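Local coordinates for protein glycoside Hydrolase (Bacteroides uniformis, PDB 5T99) that probably hydrolyses galactosidic bonds in agarose-derived sugars as a family 2 glycoside hydrolase, and binds the galactose mimic d-galacto-isofagomine in its pocket, at residues A232-N237 and A250-L255; Y732-I737 and M787-V792; I105-A110 and L149-T154. All coordinates share one frame; numbering follows the deposited sequence.

Contact 1 of 3, residues A232-N237 and A250-L255; sequences AILNDN and AYINML. With EDO (1,2-ethanediol), chain D.
At one edge of a two-sheet beta sandwich, Leu234 and Ile252 reach across from border strands of different sheets. Strand 230-240 borders a four-stranded sheet and strand 245-255 a three-stranded one. The two segments run antiparallel at 164°, with axes 7.3 Å apart, and no hydrogen bond joins them. Side chains do the joining. Ile252 extends CD1 to the opposite backbone, where it lies 3.3 Å from Ile233 O. The same methyl touches Leu234 CB and Ala232 CB. It gets there because CG1 is turned anti to the backbone N (chi1 -175°) and the chain stays extended. Leu234 answers with both branches. Leu234 CD1 sits 3.3 Å from Tyr251 O, and Leu234 CD2 packs 3.6 Å from Ala250 CB. An alanine here would lack CG and both methyls, and would probably leave a gap against Ala250 and the Tyr251 carbonyl. At one end, Asp236 OD2 lies 3.6 Å from Ala250 CB, while its hydrogen bond goes to Thr248 OG1. At the other end, the bent chain of Met254 brings SD to 3.9 Å from Ala232 CB. An ethanediol, probably from the crystallisation liquor, is clamped by Leu255: the backbone N donates to O2 at 3.0 Å, and the backbone O accepts from O1 at 2.7 Å. Strands 215-224 and 198-209 continue the two sheets inward, and Ile223 packs on Ile252 and Met254. Apolar closure between unbonded border strands suits the immunoglobulin-like sandwich that family 2 enzymes carry between their sugar binding and TIM barrel domains.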
ATOM      1  N   ALA A 232     -28.646  15.157   1.865  1.00 16.73           N
ATOM      2  CA  ALA A 232     -29.608  14.704   0.855  1.00 17.06           C
ATOM      3  C   ALA A 232     -30.105  13.318   1.212  1.00 17.08           C
ATOM      4  O   ALA A 232     -29.368  12.530   1.811  1.00 17.42           O
ATOM      5  CB  ALA A 232     -28.986  14.698  -0.539  1.00 16.86           C
ATOM      6  N   ILE A 233     -31.360  13.045   0.857  1.00 17.01           N
ATOM      7  CA  ILE A 233     -31.982  11.743   1.078  1.00 16.81           C
ATOM      8  C   ILE A 233     -32.638  11.282  -0.224  1.00 16.84           C
ATOM      9  O   ILE A 233     -33.398  12.035  -0.847  1.00 16.64           O
ATOM     10  CB  ILE A 233     -33.002  11.781   2.239  1.00 16.70           C
ATOM     11  CG1 ILE A 233     -32.257  11.848   3.574  1.00 16.50           C
ATOM     12  CG2 ILE A 233     -33.930  10.557   2.195  1.00 16.91           C
ATOM     13  CD1 ILE A 233     -33.154  11.984   4.794  1.00 16.60           C
ATOM     14  N   LEU A 234     -32.314  10.052  -0.636  1.00 16.77           N
ATOM     15  CA  LEU A 234     -32.869   9.463  -1.846  1.00 16.56           C
ATOM     16  C   LEU A 234     -33.640   8.234  -1.416  1.00 16.88           C
ATOM     17  O   LEU A 234     -33.090   7.358  -0.741  1.00 17.29           O
ATOM     18  CB  LEU A 234     -31.775   9.072  -2.836  1.00 16.38           C
ATOM     19  CG  LEU A 234     -32.219   8.253  -4.069  1.00 16.46           C
ATOM     20  CD1 LEU A 234     -33.287   8.961  -4.902  1.00 15.99           C
ATOM     21  CD2 LEU A 234     -31.004   7.914  -4.928  1.00 16.61           C
ATOM     22  N   ASN A 235     -34.909   8.182  -1.805  1.00 16.44           N
ATOM     23  CA  ASN A 235     -35.749   7.043  -1.541  1.00 16.82           C
ATOM     24  C   ASN A 235     -35.823   6.130  -2.767  1.00 17.14           C
ATOM     25  O   ASN A 235     -35.745   6.581  -3.926  1.00 17.58           O
ATOM     26  CB  ASN A 235     -37.139   7.498  -1.095  1.00 16.70           C
ATOM     27  CG  ASN A 235     -37.170   7.893   0.372  1.00 17.02           C
ATOM     28  OD1 ASN A 235     -37.073   7.039   1.256  1.00 17.24           O
ATOM     29  ND2 ASN A 235     -37.287   9.188   0.639  1.00 16.98           N
ATOM     30  N   ASP A 236     -35.955   4.841  -2.493  1.00 16.92           N
ATOM     31  CA  ASP A 236     -36.078   3.825  -3.528  1.00 17.15           C
ATOM     32  C   ASP A 236     -36.867   2.674  -2.919  1.00 17.46           C
ATOM     33  O   ASP A 236     -37.257   2.750  -1.752  1.00 17.42           O
ATOM     34  CB  ASP A 236     -34.674   3.393  -3.997  1.00 16.54           C
ATOM     35  CG  ASP A 236     -34.680   2.676  -5.337  1.00 16.40           C
ATOM     36  OD1 ASP A 236     -35.748   2.648  -5.999  1.00 15.77           O
ATOM     37  OD2 ASP A 236     -33.610   2.126  -5.722  1.00 16.17           O
ATOM     38  N   ASN A 237     -37.149   1.644  -3.705  1.00 18.39           N
ATOM     39  CA  ASN A 237     -37.726   0.426  -3.177  1.00 20.49           C
ATOM     40  C   ASN A 237     -37.462  -0.746  -4.096  1.00 22.22           C
ATOM     41  O   ASN A 237     -37.101  -0.569  -5.264  1.00 23.35           O
ATOM     42  CB  ASN A 237     -39.235   0.589  -2.966  1.00 21.18           C
ATOM     43  CG  ASN A 237     -39.954   1.022  -4.226  1.00 21.70           C
ATOM     44  OD1 ASN A 237     -40.195   0.222  -5.126  1.00 22.29           O
ATOM     45  ND2 ASN A 237     -40.272   2.303  -4.309  1.00 22.62           N
ATOM     46  N   ALA A 250     -31.427   3.940  -8.429  1.00 18.14           N
ATOM     47  CA  ALA A 250     -31.992   5.277  -8.278  1.00 17.34           C
ATOM     48  C   ALA A 250     -30.859   6.294  -8.366  1.00 16.94           C
ATOM     49  O   ALA A 250     -29.697   5.926  -8.280  1.00 17.22           O
ATOM     50  CB  ALA A 250     -32.683   5.390  -6.933  1.00 17.35           C
ATOM     51  N   TYR A 251     -31.195   7.569  -8.507  1.00 16.41           N
ATOM     52  CA  TYR A 251     -30.190   8.637  -8.534  1.00 16.22           C
ATOM     53  C   TYR A 251     -30.721   9.869  -7.813  1.00 16.41           C
ATOM     54  O   TYR A 251     -31.930  10.056  -7.660  1.00 16.83           O
ATOM     55  CB  TYR A 251     -29.791   9.006  -9.973  1.00 15.97           C
ATOM     56  CG  TYR A 251     -30.904   9.729 -10.683  1.00 15.55           C
ATOM     57  CD1 TYR A 251     -30.936  11.125 -10.741  1.00 15.21           C
ATOM     58  CD2 TYR A 251     -31.973   9.019 -11.223  1.00 15.24           C
ATOM     59  CE1 TYR A 251     -31.992  11.797 -11.350  1.00 14.97           C
ATOM     60  CE2 TYR A 251     -33.027   9.674 -11.837  1.00 15.28           C
ATOM     61  CZ  TYR A 251     -33.030  11.060 -11.897  1.00 14.93           C
ATOM     62  OH  TYR A 251     -34.060  11.691 -12.500  1.00 14.71           O
ATOM     63  N   ILE A 252     -29.797  10.717  -7.398  1.00 16.73           N
ATOM     64  CA  ILE A 252     -30.137  11.956  -6.720  1.00 16.76           C
ATOM     65  C   ILE A 252     -29.124  13.025  -7.108  1.00 17.29           C
ATOM     66  O   ILE A 252     -27.933  12.730  -7.281  1.00 17.34           O
ATOM     67  CB  ILE A 252     -30.203  11.750  -5.192  1.00 16.60           C
ATOM     68  CG1 ILE A 252     -30.688  13.026  -4.490  1.00 16.85           C
ATOM     69  CG2 ILE A 252     -28.858  11.297  -4.631  1.00 16.52           C
ATOM     70  CD1 ILE A 252     -31.077  12.835  -3.033  1.00 16.65           C
ATOM     71  N   ASN A 253     -29.615  14.255  -7.263  1.00 18.26           N
ATOM     72  CA  ASN A 253     -28.783  15.423  -7.564  1.00 18.64           C
ATOM     73  C   ASN A 253     -28.119  15.922  -6.277  1.00 18.56           C
ATOM     74  O   ASN A 253     -28.746  15.946  -5.213  1.00 19.20           O
ATOM     75  CB  ASN A 253     -29.627  16.572  -8.144  1.00 19.04           C
ATOM     76  CG  ASN A 253     -30.244  16.250  -9.500  1.00 20.32           C
ATOM     77  OD1 ASN A 253     -29.715  15.462 -10.293  1.00 21.67           O
ATOM     78  ND2 ASN A 253     -31.373  16.886  -9.783  1.00 20.67           N
ATOM     79  N   MET A 254     -26.844  16.283  -6.392  1.00 18.18           N
ATOM     80  CA  MET A 254     -26.106  17.005  -5.359  1.00 18.47           C
ATOM     81  C   MET A 254     -25.696  18.327  -5.985  1.00 17.81           C
ATOM     82  O   MET A 254     -24.846  18.355  -6.868  1.00 16.87           O
ATOM     83  CB  MET A 254     -24.837  16.232  -4.957  1.00 19.36           C
ATOM     84  CG  MET A 254     -25.070  14.835  -4.411  1.00 19.75           C
ATOM     85  SD  MET A 254     -25.762  14.915  -2.770  1.00 20.41           S
ATOM     86  CE  MET A 254     -24.299  15.258  -1.803  1.00 20.87           C
ATOM     87  N   LEU A 255     -26.331  19.415  -5.562  1.00 18.12           N
ATOM     88  CA  LEU A 255     -25.959  20.751  -6.047  1.00 18.15           C
ATOM     89  C   LEU A 255     -24.705  21.252  -5.321  1.00 17.61           C
ATOM     90  O   LEU A 255     -24.489  20.931  -4.152  1.00 17.77           O
ATOM     91  CB  LEU A 255     -27.124  21.741  -5.902  1.00 18.02           C
ATOM     92  CG  LEU A 255     -28.474  21.326  -6.518  1.00 18.10           C
ATOM     93  CD1 LEU A 255     -29.471  22.477  -6.410  1.00 18.01           C
ATOM     94  CD2 LEU A 255     -28.358  20.858  -7.968  1.00 17.42           C
TER
HETATM   95  C1  EDO D 902     -25.729  19.143  -1.457  1.00 19.65           C
HETATM   96  O1  EDO D 902     -24.737  18.809  -2.428  1.00 18.38           O
HETATM   97  C2  EDO D 902     -27.110  18.598  -1.832  1.00 19.92           C
HETATM   98  O2  EDO D 902     -27.734  19.345  -2.891  1.00 21.20           O

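Contact 2 of 3, residues Y732-I737 and M787-V792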
ATOM      1  N   TYR A 732       6.540   6.119  15.356  1.00 21.81           N
ATOM      2  CA  TYR A 732       7.787   5.742  14.687  1.00 22.09           C
ATOM      3  C   TYR A 732       8.900   6.690  15.150  1.00 22.53           C
ATOM      4  O   TYR A 732       8.956   7.856  14.728  1.00 22.00           O
ATOM      5  CB  TYR A 732       7.637   5.819  13.162  1.00 21.63           C
ATOM      6  CG  TYR A 732       6.921   4.638  12.545  1.00 22.16           C
ATOM      7  CD1 TYR A 732       7.630   3.620  11.892  1.00 21.77           C
ATOM      8  CD2 TYR A 732       5.532   4.534  12.603  1.00 22.05           C
ATOM      9  CE1 TYR A 732       6.972   2.541  11.318  1.00 21.78           C
ATOM     10  CE2 TYR A 732       4.870   3.456  12.030  1.00 22.46           C
ATOM     11  CZ  TYR A 732       5.587   2.465  11.387  1.00 22.02           C
ATOM     12  OH  TYR A 732       4.902   1.410  10.827  1.00 21.96           O
ATOM     13  N   ILE A 733       9.788   6.178  15.998  1.00 22.80           N
ATOM     14  CA  ILE A 733      10.853   6.983  16.599  1.00 23.08           C
ATOM     15  C   ILE A 733      12.171   6.738  15.874  1.00 22.90           C
ATOM     16  O   ILE A 733      12.777   5.680  16.015  1.00 22.33           O
ATOM     17  CB  ILE A 733      10.969   6.695  18.118  1.00 23.32           C
ATOM     18  CG1 ILE A 733       9.646   7.030  18.821  1.00 23.40           C
ATOM     19  CG2 ILE A 733      12.111   7.497  18.735  1.00 23.94           C
ATOM     20  CD1 ILE A 733       9.461   6.365  20.174  1.00 23.96           C
ATOM     21  N   THR A 734      12.590   7.715  15.073  1.00 24.05           N
ATOM     22  CA  THR A 734      13.893   7.676  14.421  1.00 25.22           C
ATOM     23  C   THR A 734      14.989   7.688  15.480  1.00 27.32           C
ATOM     24  O   THR A 734      14.903   8.436  16.458  1.00 28.49           O
ATOM     25  CB  THR A 734      14.110   8.885  13.480  1.00 25.06           C
ATOM     26  OG1 THR A 734      13.090   8.904  12.473  1.00 25.90           O
ATOM     27  CG2 THR A 734      15.490   8.818  12.803  1.00 24.36           C
ATOM     28  N   VAL A 735      16.015   6.864  15.271  1.00 28.82           N
ATOM     29  CA  VAL A 735      17.121   6.718  16.205  1.00 29.21           C
ATOM     30  C   VAL A 735      18.393   7.104  15.478  1.00 29.46           C
ATOM     31  O   VAL A 735      18.779   6.440  14.531  1.00 30.48           O
ATOM     32  CB  VAL A 735      17.245   5.269  16.723  1.00 30.33           C
ATOM     33  CG1 VAL A 735      18.379   5.165  17.752  1.00 30.49           C
ATOM     34  CG2 VAL A 735      15.916   4.783  17.307  1.00 29.41           C
ATOM     35  N   ARG A 736      19.032   8.181  15.936  1.00 30.74           N
ATOM     36  CA  ARG A 736      20.241   8.727  15.320  1.00 31.89           C
ATOM     37  C   ARG A 736      21.459   8.444  16.195  1.00 31.42           C
ATOM     38  O   ARG A 736      21.369   8.525  17.422  1.00 30.62           O
ATOM     39  CB  ARG A 736      20.097  10.238  15.132  1.00 32.54           C
ATOM     40  CG  ARG A 736      19.142  10.633  14.018  1.00 33.47           C
ATOM     41  CD  ARG A 736      18.776  12.101  14.117  1.00 34.06           C
ATOM     42  NE  ARG A 736      19.938  12.993  14.073  1.00 34.60           N
ATOM     43  CZ  ARG A 736      20.578  13.378  12.964  1.00 36.10           C
ATOM     44  NH1 ARG A 736      20.206  12.936  11.762  1.00 36.29           N
ATOM     45  NH2 ARG A 736      21.614  14.218  13.058  1.00 36.15           N
ATOM     46  N   ILE A 737      22.582   8.108  15.558  1.00 30.84           N
ATOM     47  CA  ILE A 737      23.861   7.998  16.246  1.00 31.36           C
ATOM     48  C   ILE A 737      24.621   9.271  15.910  1.00 31.78           C
ATOM     49  O   ILE A 737      25.002   9.487  14.752  1.00 29.52           O
ATOM     50  CB  ILE A 737      24.671   6.746  15.823  1.00 31.10           C
ATOM     51  CG1 ILE A 737      23.848   5.460  15.989  1.00 31.83           C
ATOM     52  CG2 ILE A 737      25.958   6.638  16.629  1.00 31.00           C
ATOM     53  CD1 ILE A 737      23.367   5.179  17.405  1.00 32.45           C
ATOM     54  N   MET A 787      21.538   5.379  11.397  1.00 26.34           N
ATOM     55  CA  MET A 787      20.174   5.396  11.912  1.00 26.67           C
ATOM     56  C   MET A 787      19.537   4.029  12.026  1.00 27.28           C
ATOM     57  O   MET A 787      19.915   3.068  11.347  1.00 27.33           O
ATOM     58  CB  MET A 787      19.279   6.284  11.035  1.00 27.08           C
ATOM     59  CG  MET A 787      19.444   7.781  11.278  1.00 27.44           C
ATOM     60  SD  MET A 787      18.323   8.824  10.312  1.00 26.24           S
ATOM     61  CE  MET A 787      19.212   8.979   8.761  1.00 25.42           C
ATOM     62  N   CYS A 788      18.559   3.965  12.913  1.00 27.09           N
ATOM     63  CA  CYS A 788      17.641   2.854  12.976  1.00 27.30           C
ATOM     64  C   CYS A 788      16.284   3.408  13.451  1.00 26.20           C
ATOM     65  O   CYS A 788      16.110   4.630  13.540  1.00 24.65           O
ATOM     66  CB  CYS A 788      18.215   1.723  13.843  1.00 27.68           C
ATOM     67  SG  CYS A 788      18.409   2.067  15.599  1.00 28.62           S
ATOM     68  N   MET A 789      15.319   2.534  13.702  1.00 25.48           N
ATOM     69  CA  MET A 789      13.936   2.971  13.872  1.00 25.51           C
ATOM     70  C   MET A 789      13.254   2.102  14.899  1.00 25.01           C
ATOM     71  O   MET A 789      13.192   0.886  14.729  1.00 24.96           O
ATOM     72  CB  MET A 789      13.200   2.875  12.530  1.00 25.29           C
ATOM     73  CG  MET A 789      11.724   3.278  12.554  1.00 25.21           C
ATOM     74  SD  MET A 789      11.455   5.042  12.778  1.00 25.03           S
ATOM     75  CE  MET A 789      12.171   5.678  11.256  1.00 24.31           C
ATOM     76  N   LEU A 790      12.741   2.745  15.945  1.00 24.17           N
ATOM     77  CA  LEU A 790      12.003   2.077  17.002  1.00 24.43           C
ATOM     78  C   LEU A 790      10.520   2.315  16.765  1.00 24.50           C
ATOM     79  O   LEU A 790      10.114   3.433  16.463  1.00 23.72           O
ATOM     80  CB  LEU A 790      12.407   2.656  18.371  1.00 24.44           C
ATOM     81  CG  LEU A 790      11.597   2.160  19.574  1.00 24.48           C
ATOM     82  CD1 LEU A 790      11.851   0.682  19.798  1.00 24.52           C
ATOM     83  CD2 LEU A 790      11.921   2.953  20.827  1.00 24.92           C
ATOM     84  N   ILE A 791       9.709   1.275  16.943  1.00 24.99           N
ATOM     85  CA  ILE A 791       8.265   1.398  16.774  1.00 24.95           C
ATOM     86  C   ILE A 791       7.579   1.022  18.080  1.00 24.30           C
ATOM     87  O   ILE A 791       7.718  -0.093  18.553  1.00 24.12           O
ATOM     88  CB  ILE A 791       7.743   0.530  15.595  1.00 25.21           C
ATOM     89  CG1 ILE A 791       8.503   0.872  14.303  1.00 25.55           C
ATOM     90  CG2 ILE A 791       6.250   0.768  15.376  1.00 24.68           C
ATOM     91  CD1 ILE A 791       8.284  -0.100  13.160  1.00 25.54           C
ATOM     92  N   VAL A 792       6.839   1.955  18.663  1.00 24.91           N
ATOM     93  CA  VAL A 792       6.044   1.650  19.853  1.00 26.24           C
ATOM     94  C   VAL A 792       4.559   1.718  19.523  1.00 26.33           C
ATOM     95  O   VAL A 792       4.183   2.261  18.501  1.00 25.98           O
ATOM     96  CB  VAL A 792       6.413   2.536  21.075  1.00 27.28           C
ATOM     97  CG1 VAL A 792       7.886   2.360  21.416  1.00 26.97           C
ATOM     98  CG2 VAL A 792       6.066   4.012  20.862  1.00 27.25           C
TER
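Ile733 and Leu790 form a hydrogen-bonded antiparallel pair, with distances of 2.8 Å from Ile733 N to Leu790 O and 2.9 Å from Leu790 N to Ile733 O. Val735 and Cys788 repeat the pairing: Val735 N reaches Cys788 O at 2.8 Å, and Cys788 N reaches Val735 O at 3.0 Å. A CA-H...O contact follows, from Met787 CA to Val735 O. Outside the pair, Arg736 forms a salt bridge with Glu738.

The non-hydrogen-bonded pairs put Tyr732, Thr734, Arg736, Met787, Met789 and Ile791 on one face. Ile791 lies alongside Tyr732, with Ile791 CD1 3.5 Å from Tyr732 CE1 and CG2 over one face of the ring. Bends at chi2 and chi3 lay Met789 SD against the Ile733 carbonyl, 3.6 Å from Ile733 O, and bring CE to Thr734 OG1. Met789 SD also lies at the ring edge, 5.5 Å from the Tyr732 centroid, a Met-aromatic contact. Arg332 makes a cation-pi contact with the same ring. Farther along, Arg736 CG lies beside Met787 CG. On the other face, Cys788 SG sits 3.6 Å from Val735 CB, and Ile733, Leu790 and Val792 pack on Ile804.

The chemistry divides plainly. Backbone bonds fix the register. The face of Ile733, Val735, Cys788 and Leu790 is buried and apolar, while the face of Tyr732 and Arg736 is mixed.

Contact 3 of 3, residues I105-A110 and L149-T154; sequences IGFDGA and LAVQLT
Leu149 opens the contact by meeting two residues of the facing strand at once. Leu149 CD2 lies 4.1 Å from Ile105 CG2 and equally far from Phe107 CZ. One methyl thus fills the corner between an aliphatic branch and the far end of a ring. The torsion explains the reach: CG stands opposite the backbone N (chi1 -177°), and CD2 is carried forward to the other sheet. The side chains of Leu149 and Ile105 come from opposite sheets and pass alongside each other. Two residues on, Val151 offers CG2. Val151 CG2 comes to 3.9 Å from Phe107 CE1 and 4.0 Å from Phe107 CZ, meeting the ring obliquely. The distal part of the Phe107 ring is therefore held between two methyl groups from successive inward residues of one strand. Within its own sheet, Phe107 stacks on Phe133, and Val172 touches it as well. Leu153 ends the walk. Leu153 CD2 rests 3.8 Å from Ala110 CB, beyond the end of strand 102-107, where the chain has passed into a loop. Leu153 also packs on Tyr88 and Ala114 from the strands next to its own.

No hydrogen bond crosses between the segments, and every touching residue is buried and apolar. The strand axes lie 11.5 Å apart and run nearly parallel, at 22°. Strand 102-107 belongs to a four-stranded antiparallel sheet and strand 146-153 to a six-stranded one. This is face-to-face packing of two sheets, the core of the jelly-roll beta sandwich typical of the family 2 sugar binding domain.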
ATOM      1  N   ILE A 105     -19.428 -14.455   8.981  1.00 21.78           N
ATOM      2  CA  ILE A 105     -18.102 -13.997   9.355  1.00 21.87           C
ATOM      3  C   ILE A 105     -17.351 -13.652   8.076  1.00 22.00           C
ATOM      4  O   ILE A 105     -17.187 -14.501   7.194  1.00 21.63           O
ATOM      5  CB  ILE A 105     -17.286 -15.035  10.154  1.00 21.94           C
ATOM      6  CG1 ILE A 105     -18.108 -15.639  11.295  1.00 22.05           C
ATOM      7  CG2 ILE A 105     -16.005 -14.407  10.700  1.00 21.92           C
ATOM      8  CD1 ILE A 105     -18.539 -14.665  12.359  1.00 22.17           C
ATOM      9  N   GLY A 106     -16.912 -12.402   7.989  1.00 20.63           N
ATOM     10  CA  GLY A 106     -16.198 -11.913   6.834  1.00 20.65           C
ATOM     11  C   GLY A 106     -14.718 -11.892   7.156  1.00 20.54           C
ATOM     12  O   GLY A 106     -14.312 -11.337   8.183  1.00 19.95           O
ATOM     13  N   PHE A 107     -13.925 -12.509   6.280  1.00 19.87           N
ATOM     14  CA  PHE A 107     -12.474 -12.447   6.335  1.00 19.31           C
ATOM     15  C   PHE A 107     -11.986 -11.578   5.172  1.00 18.91           C
ATOM     16  O   PHE A 107     -12.162 -11.949   4.009  1.00 18.52           O
ATOM     17  CB  PHE A 107     -11.879 -13.867   6.215  1.00 19.46           C
ATOM     18  CG  PHE A 107     -12.283 -14.806   7.327  1.00 18.99           C
ATOM     19  CD1 PHE A 107     -11.459 -15.001   8.427  1.00 19.32           C
ATOM     20  CD2 PHE A 107     -13.470 -15.508   7.266  1.00 19.26           C
ATOM     21  CE1 PHE A 107     -11.823 -15.870   9.453  1.00 19.13           C
ATOM     22  CE2 PHE A 107     -13.839 -16.377   8.283  1.00 19.22           C
ATOM     23  CZ  PHE A 107     -13.009 -16.563   9.377  1.00 18.98           C
ATOM     24  N   ASP A 108     -11.386 -10.429   5.477  1.00 18.37           N
ATOM     25  CA  ASP A 108     -10.748  -9.594   4.444  1.00 18.27           C
ATOM     26  C   ASP A 108      -9.519 -10.238   3.783  1.00 18.90           C
ATOM     27  O   ASP A 108      -9.129  -9.864   2.662  1.00 18.64           O
ATOM     28  CB  ASP A 108     -10.323  -8.242   5.027  1.00 17.98           C
ATOM     29  CG  ASP A 108     -11.496  -7.376   5.444  1.00 17.71           C
ATOM     30  OD1 ASP A 108     -12.641  -7.616   4.981  1.00 16.70           O
ATOM     31  OD2 ASP A 108     -11.254  -6.449   6.253  1.00 17.02           O
ATOM     32  N   GLY A 109      -8.878 -11.171   4.482  1.00 19.05           N
ATOM     33  CA  GLY A 109      -7.685 -11.803   3.952  1.00 19.31           C
ATOM     34  C   GLY A 109      -7.131 -12.839   4.900  1.00 19.61           C
ATOM     35  O   GLY A 109      -7.041 -12.607   6.115  1.00 19.64           O
ATOM     36  N   ALA A 110      -6.780 -13.985   4.332  1.00 19.75           N
ATOM     37  CA  ALA A 110      -6.122 -15.048   5.054  1.00 19.88           C
ATOM     38  C   ALA A 110      -5.123 -15.720   4.111  1.00 20.09           C
ATOM     39  O   ALA A 110      -5.505 -16.282   3.089  1.00 19.44           O
ATOM     40  CB  ALA A 110      -7.148 -16.034   5.564  1.00 20.36           C
ATOM     41  N   LEU A 149     -15.177 -21.558  15.943  1.00 25.55           N
ATOM     42  CA  LEU A 149     -14.751 -21.232  14.601  1.00 25.57           C
ATOM     43  C   LEU A 149     -13.275 -21.600  14.469  1.00 25.45           C
ATOM     44  O   LEU A 149     -12.443 -21.099  15.238  1.00 23.82           O
ATOM     45  CB  LEU A 149     -14.956 -19.734  14.329  1.00 26.05           C
ATOM     46  CG  LEU A 149     -14.632 -19.218  12.927  1.00 25.03           C
ATOM     47  CD1 LEU A 149     -15.426 -19.978  11.880  1.00 24.61           C
ATOM     48  CD2 LEU A 149     -14.899 -17.720  12.859  1.00 25.36           C
ATOM     49  N   ALA A 150     -12.971 -22.468  13.496  1.00 24.83           N
ATOM     50  CA  ALA A 150     -11.612 -22.956  13.245  1.00 24.73           C
ATOM     51  C   ALA A 150     -11.184 -22.619  11.828  1.00 23.36           C
ATOM     52  O   ALA A 150     -11.933 -22.856  10.893  1.00 22.82           O
ATOM     53  CB  ALA A 150     -11.542 -24.460  13.448  1.00 25.15           C
ATOM     54  N   VAL A 151      -9.974 -22.091  11.685  1.00 22.42           N
ATOM     55  CA  VAL A 151      -9.401 -21.758  10.387  1.00 22.43           C
ATOM     56  C   VAL A 151      -8.065 -22.467  10.287  1.00 22.93           C
ATOM     57  O   VAL A 151      -7.229 -22.349  11.190  1.00 23.61           O
ATOM     58  CB  VAL A 151      -9.196 -20.232  10.210  1.00 21.90           C
ATOM     59  CG1 VAL A 151      -8.524 -19.917   8.882  1.00 21.64           C
ATOM     60  CG2 VAL A 151     -10.529 -19.497  10.305  1.00 22.27           C
ATOM     61  N   GLN A 152      -7.879 -23.220   9.205  1.00 23.29           N
ATOM     62  CA  GLN A 152      -6.578 -23.798   8.867  1.00 24.35           C
ATOM     63  C   GLN A 152      -6.050 -23.139   7.595  1.00 24.72           C
ATOM     64  O   GLN A 152      -6.743 -23.103   6.567  1.00 25.47           O
ATOM     65  CB  GLN A 152      -6.677 -25.312   8.654  1.00 24.13           C
ATOM     66  CG  GLN A 152      -5.339 -26.002   8.387  1.00 24.08           C
ATOM     67  CD  GLN A 152      -5.459 -27.304   7.589  1.00 23.97           C
ATOM     68  OE1 GLN A 152      -6.270 -27.427   6.671  1.00 23.30           O
ATOM     69  NE2 GLN A 152      -4.619 -28.268   7.925  1.00 23.97           N
ATOM     70  N   LEU A 153      -4.824 -22.637   7.679  1.00 23.81           N
ATOM     71  CA  LEU A 153      -4.115 -22.103   6.539  1.00 24.29           C
ATOM     72  C   LEU A 153      -2.978 -23.055   6.171  1.00 24.36           C
ATOM     73  O   LEU A 153      -2.211 -23.454   7.044  1.00 24.15           O
ATOM     74  CB  LEU A 153      -3.560 -20.723   6.895  1.00 24.22           C
ATOM     75  CG  LEU A 153      -4.612 -19.699   7.333  1.00 24.74           C
ATOM     76  CD1 LEU A 153      -3.932 -18.427   7.809  1.00 24.94           C
ATOM     77  CD2 LEU A 153      -5.586 -19.388   6.212  1.00 24.51           C
ATOM     78  N   THR A 154      -2.863 -23.417   4.894  1.00 24.62           N
ATOM     79  CA  THR A 154      -1.764 -24.279   4.438  1.00 25.42           C
ATOM     80  C   THR A 154      -0.967 -23.610   3.323  1.00 26.15           C
ATOM     81  O   THR A 154      -0.924 -24.121   2.199  1.00 26.26           O
ATOM     82  CB  THR A 154      -2.251 -25.695   4.021  1.00 25.27           C
ATOM     83  OG1 THR A 154      -3.312 -25.602   3.066  1.00 25.61           O
ATOM     84  CG2 THR A 154      -2.750 -26.472   5.235  1.00 25.28           C
TER

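How the contacts relate
The three contacts come in series along the chain: contact 3 first, then contact 1, then contact 2. Each lies in a different domain family, and they have no strand or beta sheet in common. Contact 3 is in the sugar binding domain, contact 1 in the next family 2 domain, and contact 2 in the glycoside hydrolase family 2 C-terminal domain 5. The centres of contacts 1 and 2 are about 50 Å apart, on opposite sides of the chain's centre. Contact 3 is about 37 Å from contact 1 and 34 Å from contact 2, centre to centre. None touches another. Contacts 1 and 3 join separate sheets through side chains; contact 2 pairs neighbours within one sheet. All three belong to beta domains that accompany the TIM barrel.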